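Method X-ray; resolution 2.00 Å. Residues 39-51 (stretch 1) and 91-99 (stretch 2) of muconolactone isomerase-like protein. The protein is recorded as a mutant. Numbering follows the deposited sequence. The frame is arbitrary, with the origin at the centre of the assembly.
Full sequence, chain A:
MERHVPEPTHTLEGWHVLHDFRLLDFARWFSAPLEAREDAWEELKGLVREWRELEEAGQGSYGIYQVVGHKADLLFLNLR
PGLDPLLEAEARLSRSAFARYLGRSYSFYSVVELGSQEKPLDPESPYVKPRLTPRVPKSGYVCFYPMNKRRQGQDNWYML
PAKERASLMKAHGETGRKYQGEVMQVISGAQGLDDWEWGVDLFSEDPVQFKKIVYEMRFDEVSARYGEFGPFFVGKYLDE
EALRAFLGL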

# COMPACT_ATOMS: atom_id res chain seq x y z
N ASP A 39 14.44 -13.34 32.87
CA ASP A 39 15.29 -12.15 32.92
C ASP A 39 14.64 -10.99 32.17
O ASP A 39 14.65 -9.85 32.63
N ALA A 40 14.08 -11.29 31.00
CA ALA A 40 13.41 -10.26 30.19
C ALA A 40 12.20 -9.74 30.95
O ALA A 40 11.93 -8.54 30.97
N TRP A 41 11.48 -10.66 31.60
CA TRP A 41 10.30 -10.32 32.38
C TRP A 41 10.63 -9.39 33.54
O TRP A 41 9.95 -8.38 33.75
N GLU A 42 11.67 -9.73 34.30
CA GLU A 42 12.09 -8.92 35.44
C GLU A 42 12.46 -7.51 35.01
O GLU A 42 12.07 -6.53 35.65
N GLU A 43 13.20 -7.40 33.91
CA GLU A 43 13.60 -6.10 33.39
C GLU A 43 12.38 -5.30 32.92
O GLU A 43 12.32 -4.09 33.10
N LEU A 44 11.42 -5.98 32.29
CA LEU A 44 10.21 -5.31 31.81
C LEU A 44 9.42 -4.74 32.98
O LEU A 44 8.94 -3.60 32.92
N LYS A 45 9.30 -5.51 34.06
CA LYS A 45 8.59 -5.05 35.25
C LYS A 45 9.23 -3.79 35.81
O LYS A 45 8.54 -2.87 36.24
N GLY A 46 10.56 -3.75 35.78
CA GLY A 46 11.28 -2.59 36.27
C GLY A 46 10.92 -1.35 35.47
O GLY A 46 10.73 -0.27 36.02
N LEU A 47 10.82 -1.50 34.15
CA LEU A 47 10.46 -0.39 33.27
C LEU A 47 9.03 0.08 33.54
O LEU A 47 8.78 1.28 33.70
N VAL A 48 8.09 -0.87 33.58
CA VAL A 48 6.68 -0.58 33.83
C VAL A 48 6.49 0.05 35.21
O VAL A 48 5.58 0.86 35.42
N ARG A 49 7.36 -0.32 36.15
CA ARG A 49 7.31 0.23 37.50
C ARG A 49 7.62 1.73 37.45
O ARG A 49 7.00 2.51 38.16
N GLU A 50 8.56 2.11 36.58
CA GLU A 50 8.92 3.52 36.42
C GLU A 50 7.71 4.31 35.92
O GLU A 50 7.45 5.42 36.40
N TRP A 51 6.98 3.75 34.96
CA TRP A 51 5.80 4.40 34.41
C TRP A 51 4.74 4.51 35.51
O TRP A 51 4.06 5.54 35.64
N ALA A 91 12.27 4.58 23.73
CA ALA A 91 13.63 4.07 23.56
C ALA A 91 13.93 2.99 24.60
O ALA A 91 14.53 1.97 24.28
N ARG A 92 13.50 3.23 25.84
CA ARG A 92 13.72 2.27 26.92
C ARG A 92 13.07 0.92 26.62
O ARG A 92 13.67 -0.13 26.87
N LEU A 93 11.86 0.95 26.08
CA LEU A 93 11.17 -0.29 25.74
C LEU A 93 11.90 -1.00 24.61
O LEU A 93 12.15 -2.20 24.68
N SER A 94 12.29 -0.24 23.59
CA SER A 94 12.99 -0.80 22.44
C SER A 94 14.34 -1.43 22.77
O SER A 94 14.75 -2.38 22.10
N ARG A 95 15.03 -0.92 23.78
CA ARG A 95 16.33 -1.49 24.14
C ARG A 95 16.23 -2.64 25.15
O ARG A 95 17.23 -3.30 25.44
N SER A 96 15.03 -2.89 25.67
CA SER A 96 14.83 -3.96 26.64
C SER A 96 15.02 -5.33 25.98
O SER A 96 14.83 -5.48 24.77
N ALA A 97 15.39 -6.33 26.78
CA ALA A 97 15.58 -7.69 26.27
C ALA A 97 14.26 -8.23 25.72
O ALA A 97 14.24 -8.97 24.73
N PHE A 98 13.15 -7.83 26.34
CA PHE A 98 11.83 -8.28 25.90
C PHE A 98 11.55 -7.83 24.46
O PHE A 98 10.96 -8.58 23.68
N ALA A 99 11.98 -6.62 24.12
CA ALA A 99 11.78 -6.06 22.78
C ALA A 99 12.51 -6.84 21.69
O ALA A 99 12.25 -6.64 20.50

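The two helices run antiparallel, 175° between directions and 10.7 Å apart at closest approach, and Ala 40, Glu 43, Leu 44, Leu 47 and Glu 50 of the first point toward the second stretch. The two backbones come closest at Ala 40, whose CA lies 5.0 Å from CA of Phe 98; its methyl suits so narrow a gap, with CB 4.1 Å from Ala 97 CB. Leu 44 and Leu 47 both adopt the tp rotamer, common for leucine on helices. Leu 44 thereby sends CD1 to Leu 93 CD1 (4.1 Å) and lays CD2 over one face of the Phe 98 ring, 3.7 Å from CD2 of Phe 98, in a CH-pi contact. Leu 47 sets CD2 3.7 Å from Leu 93 CA, while its CD1 covers a face of the Arg 92 guanidinium.

Charged side chains line one edge of this apolar packing. Arg 92, mmm over its first three chi angles, curls back to Glu 50 (mt) in a two-pronged salt bridge: NH2 to OE1 and a weak one from NH1 to OE2, each 3.0 Å. Glu 43, extended as tt, reaches the segment after the second helix, where its OE2 accepts a nearly straight hydrogen bond from Ala 97 N (2.8 Å). One water joins Glu 43 OE2, Ala 40 O and Phe 98 N; another links Glu 43 OE1 to Arg 95 O. Ser 96, chi1 p, turns OG back to Leu 93 O (2.7 Å).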

# COMPACT_ATOMS: atom_id res chain seq x y z
CB ASP A 39 16.68 -12.45 32.32
CG ASP A 39 17.51 -13.38 33.20
OD1 ASP A 39 17.19 -13.55 34.40
OD2 ASP A 39 18.51 -13.95 32.69
CB ALA A 40 12.99 -10.84 28.85
CB TRP A 41 9.64 -11.60 32.90
CG TRP A 41 8.49 -11.37 33.83
CD1 TRP A 41 8.34 -11.87 35.09
CD2 TRP A 41 7.32 -10.58 33.57
NE1 TRP A 41 7.15 -11.44 35.64
CE2 TRP A 41 6.50 -10.65 34.72
CE3 TRP A 41 6.89 -9.81 32.48
CZ2 TRP A 41 5.28 -9.98 34.82
CZ3 TRP A 41 5.67 -9.15 32.57
CH2 TRP A 41 4.88 -9.24 33.73
CB GLU A 42 13.26 -9.57 36.18
CG GLU A 42 12.90 -10.87 36.90
CD GLU A 42 11.80 -10.69 37.94
OE1 GLU A 42 10.95 -11.60 38.08
OE2 GLU A 42 11.78 -9.64 38.63
CB GLU A 43 14.58 -6.27 32.23
CG GLU A 43 15.08 -4.96 31.65
CD GLU A 43 15.92 -5.14 30.41
OE1 GLU A 43 16.94 -4.44 30.27
OE2 GLU A 43 15.56 -5.99 29.56
CB LEU A 44 9.33 -6.27 31.00
CG LEU A 44 8.06 -5.67 30.39
CD1 LEU A 44 8.41 -4.52 29.45
CD2 LEU A 44 7.29 -6.75 29.65
CB LYS A 45 8.56 -6.14 36.33
CG LYS A 45 7.58 -7.27 36.06
CD LYS A 45 7.35 -8.12 37.31
CE LYS A 45 8.63 -8.80 37.77
NZ LYS A 45 8.39 -9.67 38.97
CB LEU A 47 10.62 -0.80 31.80
CG LEU A 47 10.19 0.24 30.76
CD1 LEU A 47 10.94 1.56 30.97
CD2 LEU A 47 10.43 -0.31 29.37
CB VAL A 48 5.82 -1.86 33.70
CG1 VAL A 48 4.36 -1.56 34.04
CG2 VAL A 48 5.91 -2.39 32.27
CB ARG A 49 8.32 -0.50 38.40
CG ARG A 49 8.31 -0.05 39.85
CD ARG A 49 9.05 -1.05 40.74
NE ARG A 49 10.47 -1.17 40.39
CZ ARG A 49 11.09 -2.32 40.16
NH1 ARG A 49 12.39 -2.32 39.86
NH2 ARG A 49 10.43 -3.47 40.20
CB GLU A 50 10.08 3.66 35.43
CG GLU A 50 11.40 3.09 35.93
CD GLU A 50 12.53 3.17 34.91
OE1 GLU A 50 13.46 2.35 35.01
OE2 GLU A 50 12.49 4.05 34.01
CB TRP A 51 5.25 3.59 33.23
CG TRP A 51 6.21 3.44 32.07
CD1 TRP A 51 7.39 4.11 31.88
CD2 TRP A 51 6.05 2.59 30.93
NE1 TRP A 51 7.96 3.73 30.69
CE2 TRP A 51 7.16 2.80 30.09
CE3 TRP A 51 5.07 1.66 30.54
CZ2 TRP A 51 7.32 2.12 28.87
CZ3 TRP A 51 5.23 0.99 29.33
CH2 TRP A 51 6.35 1.22 28.51
CB ALA A 91 14.64 5.21 23.66
CB ARG A 92 13.18 2.83 28.24
CG ARG A 92 14.05 3.89 28.89
CD ARG A 92 15.38 3.31 29.36
NE ARG A 92 15.21 2.26 30.36
CZ ARG A 92 14.91 2.47 31.64
NH1 ARG A 92 14.75 3.70 32.09
NH2 ARG A 92 14.79 1.44 32.47
CB LEU A 93 9.72 -0.01 25.32
CG LEU A 93 8.86 -1.21 24.90
CD1 LEU A 93 8.81 -2.26 26.01
CD2 LEU A 93 7.47 -0.73 24.53
CB SER A 94 13.13 0.24 21.34
OG SER A 94 11.90 0.40 20.64
CB ARG A 95 17.31 -0.42 24.62
CG ARG A 95 16.93 0.31 25.88
CD ARG A 95 18.09 1.16 26.39
NE ARG A 95 18.55 2.14 25.40
CZ ARG A 95 18.31 3.45 25.47
NH1 ARG A 95 17.61 3.96 26.48
NH2 ARG A 95 18.77 4.26 24.53
CB SER A 96 13.44 -3.88 27.26
OG SER A 96 12.43 -4.28 26.34
CB ALA A 97 16.10 -8.60 27.38
CB PHE A 98 10.73 -7.77 26.84
CG PHE A 98 9.35 -8.22 26.45
CD1 PHE A 98 9.04 -9.58 26.38
CD2 PHE A 98 8.37 -7.29 26.12
CE1 PHE A 98 7.77 -10.01 25.98
CE2 PHE A 98 7.09 -7.71 25.72
CZ PHE A 98 6.79 -9.07 25.65
CB ALA A 99 12.20 -4.60 22.75
O HOH W 1 13.01 -6.67 29.16
O HOH W 2 18.46 -4.42 27.84